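PDB 3LB5: Hit-like protein involved in cell-cycle regulation from Bartonella henselae, which probably binds nucleotides and, as in other histidine triad (HINT) proteins, may hydrolyse purine nucleoside phosphoramidates. Local coordinates for residues B[41-46]-B[156-161]; B[49-54]-B[85-90]; B[58-63]-B[127-132]; B[65-70]-B[89-94]; B[75-80]-B[111-116]. All coordinates share one frame; numbering follows the deposited sequence.

Starting from the N terminus, strand 44-47 is met by the C-terminal helix in interaction 1, which closes the widest loop; the other four contacts nest within it. The next strand, 51-55, reaches helix 81-101 in interaction 2. Residues 58-63 then begin interaction 3, whose partner, strand 126-131, lies beyond that helix, so interactions 2 and 3 cross. Strand 65-69 packs on the same helix in interaction 4, which is nested inside interaction 3 and shares Lys89 and Ala90 with interaction 2. Interaction 5 joins 75-80 to the end of strand 106-113; it too is nested in interaction 3, and it crosses interactions 2 and 4. All five contacts reach one antiparallel sheet.

Interaction 1 (B[41-46]-B[156-161])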
# COMPACT_ATOMS: atom_id res chain seq x y z
N PRO B 41 -11.48 -18.87 12.72
CA PRO B 41 -11.76 -17.64 13.47
C PRO B 41 -10.81 -16.51 13.10
O PRO B 41 -9.74 -16.76 12.50
CB PRO B 41 -11.56 -18.05 14.93
CG PRO B 41 -10.57 -19.19 14.87
CD PRO B 41 -10.74 -19.85 13.53
N SER B 42 -11.23 -15.29 13.42
CA SER B 42 -10.41 -14.10 13.29
C SER B 42 -10.74 -13.13 14.43
O SER B 42 -11.76 -13.29 15.13
CB SER B 42 -10.56 -13.44 11.91
OG SER B 42 -11.92 -13.37 11.48
N VAL B 43 -9.87 -12.16 14.63
CA VAL B 43 -10.13 -11.12 15.60
C VAL B 43 -10.37 -9.89 14.75
O VAL B 43 -9.44 -9.22 14.30
CB VAL B 43 -8.94 -10.93 16.58
CG1 VAL B 43 -9.28 -9.85 17.61
CG2 VAL B 43 -8.61 -12.23 17.28
N ARG B 44 -11.65 -9.64 14.48
CA ARG B 44 -12.04 -8.59 13.55
C ARG B 44 -12.18 -7.26 14.29
O ARG B 44 -12.72 -7.21 15.39
CB ARG B 44 -13.37 -8.96 12.89
CG ARG B 44 -13.32 -10.30 12.16
CD ARG B 44 -14.58 -10.56 11.33
NE ARG B 44 -14.47 -11.88 10.70
CZ ARG B 44 -15.24 -12.33 9.72
NH1 ARG B 44 -16.22 -11.58 9.22
NH2 ARG B 44 -15.04 -13.54 9.24
N VAL B 45 -11.68 -6.19 13.68
CA VAL B 45 -11.81 -4.85 14.24
C VAL B 45 -12.87 -4.02 13.51
O VAL B 45 -13.45 -3.11 14.09
CB VAL B 45 -10.45 -4.10 14.32
CG1 VAL B 45 -9.48 -4.84 15.23
CG2 VAL B 45 -9.82 -3.91 12.95
N TYR B 46 -13.13 -4.33 12.25
CA TYR B 46 -14.05 -3.55 11.43
C TYR B 46 -14.50 -4.42 10.26
O TYR B 46 -13.76 -5.29 9.80
CB TYR B 46 -13.38 -2.24 10.92
CG TYR B 46 -14.17 -1.47 9.86
CD1 TYR B 46 -15.24 -0.66 10.22
CD2 TYR B 46 -13.82 -1.54 8.51
CE1 TYR B 46 -15.97 0.04 9.26
CE2 TYR B 46 -14.55 -0.85 7.53
CZ TYR B 46 -15.63 -0.06 7.92
OH TYR B 46 -16.36 0.65 6.98
N LYS B 156 -8.96 -1.63 21.53
CA LYS B 156 -8.35 -0.30 21.39
C LYS B 156 -8.61 0.31 20.01
O LYS B 156 -8.95 1.49 19.88
CB LYS B 156 -6.84 -0.40 21.60
CG LYS B 156 -6.37 -0.63 23.02
CD LYS B 156 -4.92 -1.08 22.97
CE LYS B 156 -4.09 -0.50 24.08
NZ LYS B 156 -2.62 -0.64 23.77
N ILE B 157 -8.40 -0.51 18.99
CA ILE B 157 -8.63 -0.11 17.62
C ILE B 157 -10.14 0.15 17.41
O ILE B 157 -10.51 1.18 16.84
CB ILE B 157 -8.07 -1.18 16.64
CG1 ILE B 157 -6.54 -1.27 16.79
CG2 ILE B 157 -8.44 -0.83 15.21
CD1 ILE B 157 -5.89 -2.48 16.11
N ARG B 158 -10.98 -0.75 17.92
CA ARG B 158 -12.44 -0.61 17.79
C ARG B 158 -12.96 0.68 18.44
O ARG B 158 -13.88 1.31 17.92
CB ARG B 158 -13.17 -1.82 18.38
CG ARG B 158 -13.21 -3.06 17.50
CD ARG B 158 -14.04 -4.19 18.13
NE ARG B 158 -13.56 -5.52 17.73
CZ ARG B 158 -13.08 -6.45 18.56
NH1 ARG B 158 -12.65 -7.62 18.09
NH2 ARG B 158 -13.02 -6.21 19.87
N ALA B 159 -12.37 1.07 19.56
CA ALA B 159 -12.74 2.30 20.25
C ALA B 159 -12.21 3.57 19.55
O ALA B 159 -12.80 4.65 19.69
CB ALA B 159 -12.28 2.27 21.71
N ALA B 160 -11.12 3.42 18.79
CA ALA B 160 -10.49 4.53 18.06
C ALA B 160 -11.11 4.82 16.69
O ALA B 160 -10.81 5.84 16.05
CB ALA B 160 -8.99 4.28 17.92
N LEU B 161 -11.95 3.91 16.21
CA LEU B 161 -12.67 4.11 14.97
C LEU B 161 -13.71 5.19 15.19
O LEU B 161 -13.64 6.27 14.60
CB LEU B 161 -13.36 2.82 14.54
CG LEU B 161 -12.50 1.68 14.02
CD1 LEU B 161 -13.28 0.37 14.14
CD2 LEU B 161 -12.07 1.97 12.60
OXT LEU B 161 -14.62 4.99 15.99
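Arg158, near the end of helix 147-160, grips the carbonyl oxygen of Arg44 side-on with two nitrogens. The bond from Arg158 NH1 to Arg44 O is 2.7 Å, and that from Arg158 NE to Arg44 O is 3.0 Å. The oxygen sits at the edge of the guanidinium, close to its plane; NE lies in the carbonyl plane, whereas NH1 is tilted 29° from it. Two bent bonds (150° and 138°) converging on one oxygen restrict the rotation of the group, and NH1 has a long, weak ion pair with Glu151. The Arg44 side chain leaves the backbone away from the helix; its NE donates to Ser42 OG (3.1 Å) and its NH1 forms a salt bridge with Glu47.

The apolar contacts lie beside this polar pair. Ile157 CG2, placed anti to its backbone N, meets Val45 CB at 3.9 Å and touches both methyls of that valine. Leu161 CD1 reaches Tyr46 CB at 4.1 Å, and the same methyl lies 3.5 Å from Val45 O. The aliphatic part of Arg158 also takes part, with its CG 3.4 Å from Val45 O.

The strand turns a corner at Val45, where Val45 and Tyr46 both face Ala53 in a classic beta bulge. At this bulge the C-terminal helix packs against strand 44-47, an outermost strand of the antiparallel sheet of the HIT fold within this chain.

Interaction 2 (B[49-54]-B[85-90])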
# COMPACT_ATOMS: atom_id res chain seq x y z
N ASP B 49 -19.94 -4.24 4.04
CA ASP B 49 -20.36 -5.18 3.00
C ASP B 49 -19.20 -5.69 2.13
O ASP B 49 -19.29 -6.78 1.52
CB ASP B 49 -21.42 -4.54 2.12
CG ASP B 49 -22.83 -4.65 2.72
OD1 ASP B 49 -23.14 -5.64 3.43
OD2 ASP B 49 -23.64 -3.74 2.45
N ASP B 50 -18.10 -4.94 2.10
CA ASP B 50 -17.04 -5.18 1.13
C ASP B 50 -15.70 -5.60 1.73
O ASP B 50 -14.85 -6.12 1.02
CB ASP B 50 -16.85 -3.94 0.26
CG ASP B 50 -18.09 -3.62 -0.58
OD1 ASP B 50 -18.64 -4.54 -1.18
OD2 ASP B 50 -18.53 -2.46 -0.62
N VAL B 51 -15.49 -5.36 3.02
CA VAL B 51 -14.15 -5.63 3.57
C VAL B 51 -14.20 -6.14 4.98
O VAL B 51 -15.18 -5.94 5.70
CB VAL B 51 -13.23 -4.36 3.58
CG1 VAL B 51 -13.24 -3.62 2.24
CG2 VAL B 51 -13.62 -3.41 4.69
N ILE B 52 -13.09 -6.75 5.39
CA ILE B 52 -12.90 -7.15 6.76
C ILE B 52 -11.54 -6.68 7.16
O ILE B 52 -10.59 -6.83 6.40
CB ILE B 52 -12.95 -8.68 6.93
CG1 ILE B 52 -14.25 -9.27 6.37
CG2 ILE B 52 -12.84 -9.02 8.41
CD1 ILE B 52 -14.19 -10.80 6.27
N ALA B 53 -11.46 -6.08 8.35
CA ALA B 53 -10.18 -5.72 8.95
C ALA B 53 -10.01 -6.52 10.21
O ALA B 53 -10.93 -6.61 11.03
CB ALA B 53 -10.12 -4.20 9.25
N PHE B 54 -8.83 -7.10 10.38
CA PHE B 54 -8.63 -8.08 11.43
C PHE B 54 -7.15 -8.11 11.84
O PHE B 54 -6.29 -7.64 11.11
CB PHE B 54 -9.13 -9.48 10.97
CG PHE B 54 -8.40 -10.02 9.76
CD1 PHE B 54 -7.32 -10.90 9.91
CD2 PHE B 54 -8.81 -9.68 8.46
CE1 PHE B 54 -6.63 -11.43 8.79
CE2 PHE B 54 -8.12 -10.20 7.32
CZ PHE B 54 -7.02 -11.08 7.50
N PHE B 85 -11.86 0.50 -4.23
CA PHE B 85 -12.37 1.71 -3.61
C PHE B 85 -12.75 1.49 -2.15
O PHE B 85 -12.17 2.13 -1.27
CB PHE B 85 -13.49 2.34 -4.47
CG PHE B 85 -13.07 2.61 -5.89
CD1 PHE B 85 -11.75 2.92 -6.20
CD2 PHE B 85 -14.00 2.52 -6.93
CE1 PHE B 85 -11.35 3.15 -7.51
CE2 PHE B 85 -13.61 2.75 -8.25
CZ PHE B 85 -12.29 3.06 -8.54
N PRO B 86 -13.68 0.55 -1.87
CA PRO B 86 -13.94 0.28 -0.45
C PRO B 86 -12.73 -0.24 0.31
O PRO B 86 -12.64 -0.02 1.51
CB PRO B 86 -15.08 -0.76 -0.48
CG PRO B 86 -15.01 -1.35 -1.81
CD PRO B 86 -14.61 -0.21 -2.72
N VAL B 87 -11.82 -0.93 -0.37
CA VAL B 87 -10.59 -1.41 0.30
C VAL B 87 -9.74 -0.23 0.78
O VAL B 87 -9.37 -0.17 1.95
CB VAL B 87 -9.77 -2.40 -0.56
CG1 VAL B 87 -8.35 -2.66 0.03
CG2 VAL B 87 -10.55 -3.76 -0.68
N ILE B 88 -9.45 0.70 -0.12
CA ILE B 88 -8.56 1.80 0.23
C ILE B 88 -9.20 2.74 1.26
O ILE B 88 -8.51 3.26 2.13
CB ILE B 88 -8.05 2.57 -1.03
CG1 ILE B 88 -6.77 3.35 -0.68
CG2 ILE B 88 -9.12 3.53 -1.59
CD1 ILE B 88 -5.63 2.48 -0.21
N LYS B 89 -10.52 2.94 1.16
CA LYS B 89 -11.24 3.70 2.18
C LYS B 89 -11.04 3.10 3.58
O LYS B 89 -10.80 3.82 4.56
CB LYS B 89 -12.73 3.80 1.83
CG LYS B 89 -13.64 4.20 2.98
CD LYS B 89 -14.99 4.77 2.50
CE LYS B 89 -15.87 3.67 1.91
NZ LYS B 89 -17.23 4.22 1.57
N ALA B 90 -11.16 1.77 3.66
CA ALA B 90 -11.02 1.07 4.92
C ALA B 90 -9.54 1.07 5.37
O ALA B 90 -9.25 1.19 6.56
CB ALA B 90 -11.55 -0.36 4.76
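Val51 sends its two methyls to different places on helix 81-101. With chi1 at -48°, CG1 is anti to the carbonyl carbon and CG2 falls between the backbone N and the carbonyl carbon. The first branch settles against the start of segment 85-90, where Val51 CG1 is 3.7 Å from Pro86 O and 4.0 Å from Val87 CG2. The second points one turn further on, and Val51 CG2 meets Ala90 CB at 3.7 Å. Val87 offers the branch that lies beside its own backbone N.

Asp50 meets Pro86 with its CB and one carboxylate oxygen. With chi1 at -64°, the side chain passes obliquely across CB and CG of the Pro86 ring, with Asp50 CB 3.7 Å from Pro86 CB and Asp50 OD2 3.8 Å from that same ring carbon. No hydrogen bond links the two segments. The backbone N atoms of Asp50 and Val51 are both hydrogen-bonded to Asp48 OD1, which helps to hold the start of the strand in place.

The segment axes approach to 9.1 Å and run roughly parallel, at 29°. The helix is kinked at Pro86, whose ring nitrogen has no bond to the preceding turn, and Phe85, just before it, meets Phe85 of the second subunit. Ile52 points away from helix 81-101 and packs on helix 31-36. The strand thus has one helix over each face, with the long helix of the HIT fold laid along the sheet.

Interaction 3 (B[58-63]-B[127-132])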
# COMPACT_ATOMS: atom_id res chain seq x y z
N MET B 58 0.70 -12.83 13.57
CA MET B 58 2.15 -12.76 13.79
C MET B 58 2.59 -11.32 13.55
O MET B 58 3.25 -11.02 12.55
CB MET B 58 2.90 -13.72 12.87
CG MET B 58 2.72 -15.20 13.23
SD MET B 58 3.29 -16.25 11.87
CE MET B 58 1.87 -16.20 10.80
N PRO B 59 2.18 -10.40 14.45
CA PRO B 59 2.32 -8.98 14.09
C PRO B 59 3.77 -8.52 14.09
O PRO B 59 4.59 -9.02 14.88
CB PRO B 59 1.54 -8.27 15.21
CG PRO B 59 1.64 -9.19 16.37
CD PRO B 59 1.57 -10.58 15.78
N GLN B 60 4.08 -7.57 13.21
CA GLN B 60 5.41 -6.96 13.18
C GLN B 60 5.53 -5.84 14.19
O GLN B 60 6.63 -5.37 14.47
CB GLN B 60 5.73 -6.45 11.77
CG GLN B 60 5.84 -7.55 10.73
CD GLN B 60 6.07 -7.00 9.34
OE1 GLN B 60 5.21 -7.12 8.46
NE2 GLN B 60 7.23 -6.38 9.13
N ALA B 61 4.39 -5.40 14.73
CA ALA B 61 4.32 -4.43 15.83
C ALA B 61 2.96 -4.59 16.48
O ALA B 61 2.02 -5.03 15.82
CB ALA B 61 4.53 -2.99 15.32
N PRO B 62 2.82 -4.24 17.78
CA PRO B 62 1.50 -4.45 18.38
C PRO B 62 0.44 -3.56 17.73
O PRO B 62 0.69 -2.38 17.47
CB PRO B 62 1.72 -4.06 19.85
CG PRO B 62 3.21 -4.21 20.06
CD PRO B 62 3.81 -3.76 18.76
N GLY B 63 -0.71 -4.16 17.43
CA GLY B 63 -1.77 -3.44 16.71
C GLY B 63 -1.79 -3.59 15.18
O GLY B 63 -2.67 -3.05 14.51
N HIS B 127 -1.34 -4.52 4.66
CA HIS B 127 -0.81 -4.42 6.01
C HIS B 127 -0.90 -2.98 6.53
O HIS B 127 -0.47 -2.03 5.84
CB HIS B 127 0.68 -4.82 6.03
CG HIS B 127 0.94 -6.23 5.65
ND1 HIS B 127 0.88 -7.26 6.57
CD2 HIS B 127 1.28 -6.79 4.47
CE1 HIS B 127 1.17 -8.40 5.97
NE2 HIS B 127 1.42 -8.14 4.70
N ILE B 128 -1.43 -2.83 7.74
CA ILE B 128 -1.41 -1.52 8.43
C ILE B 128 -0.60 -1.66 9.73
O ILE B 128 -1.03 -2.31 10.69
CB ILE B 128 -2.81 -0.94 8.71
CG1 ILE B 128 -3.58 -0.66 7.41
CG2 ILE B 128 -2.69 0.41 9.41
CD1 ILE B 128 -4.42 -1.76 6.92
N ILE B 129 0.60 -1.08 9.71
CA ILE B 129 1.57 -1.29 10.78
C ILE B 129 1.92 0.00 11.51
O ILE B 129 2.50 0.92 10.91
CB ILE B 129 2.86 -2.00 10.26
CG1 ILE B 129 2.52 -3.20 9.36
CG2 ILE B 129 3.80 -2.37 11.44
CD1 ILE B 129 3.73 -3.82 8.68
N PRO B 130 1.61 0.07 12.81
CA PRO B 130 2.08 1.22 13.57
C PRO B 130 3.60 1.23 13.79
O PRO B 130 4.24 0.18 14.02
CB PRO B 130 1.34 1.09 14.91
CG PRO B 130 1.04 -0.36 15.06
CD PRO B 130 1.01 -0.97 13.67
N ARG B 131 4.18 2.43 13.70
CA ARG B 131 5.61 2.61 13.88
C ARG B 131 5.85 3.49 15.08
O ARG B 131 5.02 4.34 15.40
CB ARG B 131 6.23 3.25 12.64
CG ARG B 131 5.97 2.46 11.35
CD ARG B 131 6.54 1.07 11.47
NE ARG B 131 7.99 1.12 11.60
CZ ARG B 131 8.82 1.10 10.57
NH1 ARG B 131 8.33 1.00 9.32
NH2 ARG B 131 10.13 1.14 10.77
N MET B 132 6.97 3.26 15.75
CA MET B 132 7.42 4.15 16.82
C MET B 132 8.79 4.61 16.44
O MET B 132 9.57 3.85 15.87
CB MET B 132 7.47 3.42 18.16
CG MET B 132 6.12 2.90 18.65
SD MET B 132 4.90 4.20 18.93
CE MET B 132 3.58 3.25 19.69
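A chi1 of -65° and an extended chain beyond CG bring the amide of Gln60 onto the end of Ile129, where Gln60 OE1 is 3.6 Å from Ile129 CD1. Ile129 answers with chi1 at -47°, which sends CG1 and the CD1 beyond it toward the glutamine and leaves CG2, anti to the backbone N, to meet Ala61 CB at 4.0 Å. The alanine methyl also sits 3.4 Å from Pro130 O. The loop 58-63 therefore lies over strand 126-131 through van der Waals contacts, without a hydrogen bond across.

On this strand His127 is the last histidine of the His-φ-His-φ-His-φ-φ motif (φ hydrophobic) that names the histidine triad family, and its ring meets that of His125. Directly after the loop comes His64, whose NE2 is hydrogen-bonded to His127 ND1 and whose ND1 is hydrogen-bonded to the backbone N of Gln60.

Further along, the ring of Pro130 is turned into the loop, its CG 3.2 Å from Pro62 O. Gly63 follows with a phi of 94°, at which a CB would be pressed against the carbonyl oxygen of Pro62, and its carbonyl carbon lies 4.1 Å from Pro130 CD, while Gly63 O is hydrogen-bonded to Thr65 OG1.

Interaction 4 (B[65-70]-B[89-94])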
# COMPACT_ATOMS: atom_id res chain seq x y z
N THR B 65 -2.60 -4.61 11.77
CA THR B 65 -3.91 -4.98 11.26
C THR B 65 -3.83 -5.27 9.77
O THR B 65 -3.03 -4.64 9.03
CB THR B 65 -4.92 -3.85 11.53
OG1 THR B 65 -4.88 -3.48 12.91
CG2 THR B 65 -6.38 -4.27 11.15
N LEU B 66 -4.66 -6.22 9.32
CA LEU B 66 -4.78 -6.54 7.91
C LEU B 66 -6.15 -6.09 7.39
O LEU B 66 -7.16 -6.22 8.10
CB LEU B 66 -4.62 -8.05 7.69
CG LEU B 66 -3.33 -8.65 8.22
CD1 LEU B 66 -3.26 -10.15 7.91
CD2 LEU B 66 -2.15 -7.93 7.62
N VAL B 67 -6.18 -5.59 6.17
CA VAL B 67 -7.48 -5.24 5.54
C VAL B 67 -7.62 -6.06 4.26
O VAL B 67 -6.70 -6.05 3.42
CB VAL B 67 -7.56 -3.75 5.19
CG1 VAL B 67 -8.79 -3.44 4.29
CG2 VAL B 67 -7.64 -2.89 6.47
N ILE B 68 -8.74 -6.79 4.14
CA ILE B 68 -8.99 -7.60 2.93
C ILE B 68 -10.33 -7.27 2.29
O ILE B 68 -11.30 -6.97 3.01
CB ILE B 68 -8.94 -9.16 3.19
CG1 ILE B 68 -10.05 -9.61 4.16
CG2 ILE B 68 -7.55 -9.64 3.63
CD1 ILE B 68 -10.07 -11.18 4.34
N PRO B 69 -10.43 -7.41 0.95
CA PRO B 69 -11.75 -7.43 0.33
C PRO B 69 -12.47 -8.77 0.65
O PRO B 69 -11.83 -9.80 0.85
CB PRO B 69 -11.43 -7.34 -1.16
CG PRO B 69 -10.08 -8.07 -1.27
CD PRO B 69 -9.35 -7.71 -0.02
N LYS B 70 -13.79 -8.74 0.69
CA LYS B 70 -14.54 -9.97 0.83
C LYS B 70 -14.60 -10.64 -0.55
O LYS B 70 -14.76 -11.87 -0.66
CB LYS B 70 -15.94 -9.65 1.34
CG LYS B 70 -15.98 -9.31 2.83
CD LYS B 70 -17.42 -9.06 3.28
CE LYS B 70 -17.51 -9.04 4.81
NZ LYS B 70 -18.87 -8.68 5.31
N LYS B 89 -10.52 2.94 1.16
CA LYS B 89 -11.24 3.70 2.18
C LYS B 89 -11.04 3.10 3.58
O LYS B 89 -10.80 3.82 4.56
CB LYS B 89 -12.73 3.80 1.83
CG LYS B 89 -13.64 4.20 2.98
CD LYS B 89 -14.99 4.77 2.50
CE LYS B 89 -15.87 3.67 1.91
NZ LYS B 89 -17.23 4.22 1.57
N ALA B 90 -11.16 1.77 3.66
CA ALA B 90 -11.02 1.07 4.92
C ALA B 90 -9.54 1.07 5.37
O ALA B 90 -9.25 1.19 6.56
CB ALA B 90 -11.55 -0.36 4.76
N VAL B 91 -8.61 0.95 4.42
CA VAL B 91 -7.18 1.11 4.75
C VAL B 91 -6.90 2.49 5.40
O VAL B 91 -6.13 2.59 6.35
CB VAL B 91 -6.30 0.94 3.49
CG1 VAL B 91 -4.82 1.31 3.75
CG2 VAL B 91 -6.39 -0.50 2.95
N GLN B 92 -7.51 3.55 4.87
CA GLN B 92 -7.33 4.88 5.46
C GLN B 92 -7.98 4.95 6.84
O GLN B 92 -7.38 5.45 7.80
CB GLN B 92 -7.89 5.98 4.56
CG GLN B 92 -7.89 7.34 5.24
CD GLN B 92 -8.60 8.40 4.45
OE1 GLN B 92 -9.78 8.24 4.07
NE2 GLN B 92 -7.91 9.50 4.21
N LYS B 93 -9.19 4.42 6.95
CA LYS B 93 -9.92 4.42 8.22
C LYS B 93 -9.14 3.65 9.29
O LYS B 93 -9.04 4.11 10.42
CB LYS B 93 -11.31 3.82 8.03
CG LYS B 93 -12.29 4.05 9.18
CD LYS B 93 -13.60 3.28 8.90
CE LYS B 93 -14.65 3.53 9.96
NZ LYS B 93 -15.09 4.95 10.07
N ILE B 94 -8.59 2.50 8.92
CA ILE B 94 -7.79 1.68 9.84
C ILE B 94 -6.45 2.32 10.19
O ILE B 94 -6.01 2.21 11.33
CB ILE B 94 -7.60 0.21 9.32
CG1 ILE B 94 -8.93 -0.55 9.34
CG2 ILE B 94 -6.53 -0.57 10.09
CD1 ILE B 94 -9.67 -0.62 10.66
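Strand 65-69 and helix 89-94 run nearly antiparallel, their segment axes 8.9 Å apart at an angle of 163°, and they come closest at Val67 and Val91, whose CA atoms are 6.4 Å apart. This is the centre of the HIT fold, where the long helix covers one face of the antiparallel sheet and all five residues that touch are buried.

Val67 carries most of the contact. Its chi1 of 169° sets CG1 anti to the backbone N and divides the methyls between successive turns of the helix. Val67 CG1 meets Val91 CG2 at 4.0 Å and, a little further off, Ala90 CB at 4.2 Å. Val67 CG2 lies 3.9 Å from Ile94 CG1, and the two side chains lie alongside each other, pointing opposite ways. Around them Val45 and Ile128, from other strands, also touch Ile94, so the isoleucine packs against side chains from three strands of the sheet. Leu66 points away from the helix, to the face where it touches His127.

On the far side of the helix Gln92 is hydrogen-bonded to Leu76, Ala79 and Thr81 of the second subunit, so one helix serves both the core and the dimer interface.

Thr65 turns its hydroxyl to Gly63 O and leaves its methyl for the helix: the Thr65 and Ile94 side chains meet almost perpendicularly, with Thr65 CG2 3.9 Å from Ile94 CG2.

Interaction 5 (B[75-80]-B[111-116]); sequences NLLDAD and QFNEAA
At the subunit interface of the HIT dimer, an Asx turn beginning at Asn75 is hydrogen-bonded to Asn113, the last residue of strand 106-113, and Glu114 just beyond it. Asn75 OD1 accepts from the backbone N of Leu77 (3.0 Å), closing the turn; within it the backbone N of Leu76 donates to Asn113 OD1 at 2.9 Å, almost in line with the carbonyl bond. The same oxygen takes a second, almost straight bond of 2.9 Å from Gln111 NE2, which arrives 50° above the carbonyl plane. Asn113 ND2 donates in return to Gln111 OE1 (2.9 Å), so the two amides hold each other. Bending at chi2 (-86°) folds the Gln111 amide back toward its neighbour and over Leu76 CB, 3.5 Å from Gln111 OE1.

Asn75 ND2 donates to Glu114 OE2 at 2.9 Å from above the carboxylate plane, the two flat groups standing almost perpendicular (86°). This oxygen also forms a salt bridge with Arg74. Leu77 CD1 rests 4.1 Å from Asn113 CB.

Asn113 ND2 is also hydrogen-bonded to Ile107 O of the second subunit, and residues 111-113 pair with a strand there in an antiparallel ladder. The contact flanks the continuous intersubunit sheet characteristic of HINT dimers.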
# COMPACT_ATOMS: atom_id res chain seq x y z
N ASN B 75 -4.34 -10.93 -5.57
CA ASN B 75 -3.59 -9.75 -5.11
C ASN B 75 -4.11 -8.50 -5.80
O ASN B 75 -5.27 -8.48 -6.23
CB ASN B 75 -2.06 -9.96 -5.27
CG ASN B 75 -1.63 -10.26 -6.69
OD1 ASN B 75 -2.17 -9.72 -7.65
ND2 ASN B 75 -0.59 -11.07 -6.83
N LEU B 76 -3.30 -7.44 -5.88
CA LEU B 76 -3.78 -6.17 -6.46
C LEU B 76 -3.97 -6.23 -7.97
O LEU B 76 -4.86 -5.57 -8.53
CB LEU B 76 -2.77 -5.03 -6.14
CG LEU B 76 -3.25 -3.61 -6.46
CD1 LEU B 76 -4.22 -3.19 -5.41
CD2 LEU B 76 -2.09 -2.65 -6.49
N LEU B 77 -3.11 -7.00 -8.62
CA LEU B 77 -3.02 -7.10 -10.08
C LEU B 77 -4.28 -7.70 -10.72
O LEU B 77 -4.68 -7.26 -11.80
CB LEU B 77 -1.79 -7.94 -10.47
CG LEU B 77 -0.44 -7.55 -9.85
CD1 LEU B 77 0.56 -8.69 -10.01
CD2 LEU B 77 0.10 -6.30 -10.50
N ASP B 78 -4.90 -8.67 -10.06
CA ASP B 78 -6.10 -9.32 -10.61
C ASP B 78 -7.42 -8.87 -9.96
O ASP B 78 -8.48 -9.38 -10.30
CB ASP B 78 -5.98 -10.86 -10.54
CG ASP B 78 -5.89 -11.39 -9.11
OD1 ASP B 78 -5.40 -10.67 -8.23
OD2 ASP B 78 -6.30 -12.54 -8.86
N ALA B 79 -7.35 -7.93 -9.01
CA ALA B 79 -8.56 -7.41 -8.37
C ALA B 79 -9.38 -6.60 -9.36
O ALA B 79 -8.81 -5.97 -10.26
CB ALA B 79 -8.19 -6.54 -7.18
N ASP B 80 -10.70 -6.61 -9.21
CA ASP B 80 -11.59 -5.66 -9.90
C ASP B 80 -11.20 -4.28 -9.42
O ASP B 80 -11.00 -4.09 -8.22
CB ASP B 80 -13.05 -5.86 -9.45
CG ASP B 80 -13.65 -7.16 -9.91
OD1 ASP B 80 -13.09 -7.82 -10.82
OD2 ASP B 80 -14.72 -7.50 -9.37
N GLN B 111 1.61 -3.59 0.67
CA GLN B 111 0.77 -4.52 -0.07
C GLN B 111 1.68 -5.33 -1.00
O GLN B 111 2.43 -4.76 -1.80
CB GLN B 111 -0.34 -3.78 -0.81
CG GLN B 111 -1.41 -4.74 -1.44
CD GLN B 111 -1.01 -5.23 -2.81
OE1 GLN B 111 -0.45 -4.48 -3.61
NE2 GLN B 111 -1.25 -6.51 -3.09
N PHE B 112 1.62 -6.65 -0.85
CA PHE B 112 2.54 -7.57 -1.55
C PHE B 112 1.92 -8.39 -2.65
O PHE B 112 0.88 -9.04 -2.46
CB PHE B 112 3.27 -8.49 -0.57
CG PHE B 112 3.99 -7.77 0.54
CD1 PHE B 112 4.79 -6.66 0.27
CD2 PHE B 112 3.86 -8.20 1.85
CE1 PHE B 112 5.45 -5.98 1.30
CE2 PHE B 112 4.52 -7.53 2.90
CZ PHE B 112 5.32 -6.41 2.61
N ASN B 113 2.55 -8.35 -3.83
CA ASN B 113 2.10 -9.11 -4.98
C ASN B 113 3.13 -10.15 -5.43
O ASN B 113 4.16 -9.79 -5.99
CB ASN B 113 1.77 -8.18 -6.15
CG ASN B 113 0.78 -7.11 -5.76
OD1 ASN B 113 -0.42 -7.37 -5.73
ND2 ASN B 113 1.27 -5.93 -5.41
N GLU B 114 2.81 -11.42 -5.18
CA GLU B 114 3.61 -12.59 -5.59
C GLU B 114 4.70 -12.96 -4.59
O GLU B 114 5.06 -12.16 -3.72
CB GLU B 114 4.16 -12.50 -7.03
CG GLU B 114 3.11 -12.18 -8.13
CD GLU B 114 1.96 -13.17 -8.20
OE1 GLU B 114 2.15 -14.35 -7.80
OE2 GLU B 114 0.86 -12.78 -8.66
N ALA B 115 5.19 -14.19 -4.73
CA ALA B 115 6.29 -14.75 -3.94
C ALA B 115 7.49 -13.82 -3.83
O ALA B 115 8.03 -13.63 -2.75
CB ALA B 115 6.73 -16.10 -4.52
N ALA B 116 7.90 -13.25 -4.96
CA ALA B 116 9.07 -12.37 -4.97
C ALA B 116 8.87 -11.07 -4.17
O ALA B 116 9.84 -10.44 -3.78
CB ALA B 116 9.52 -12.07 -6.40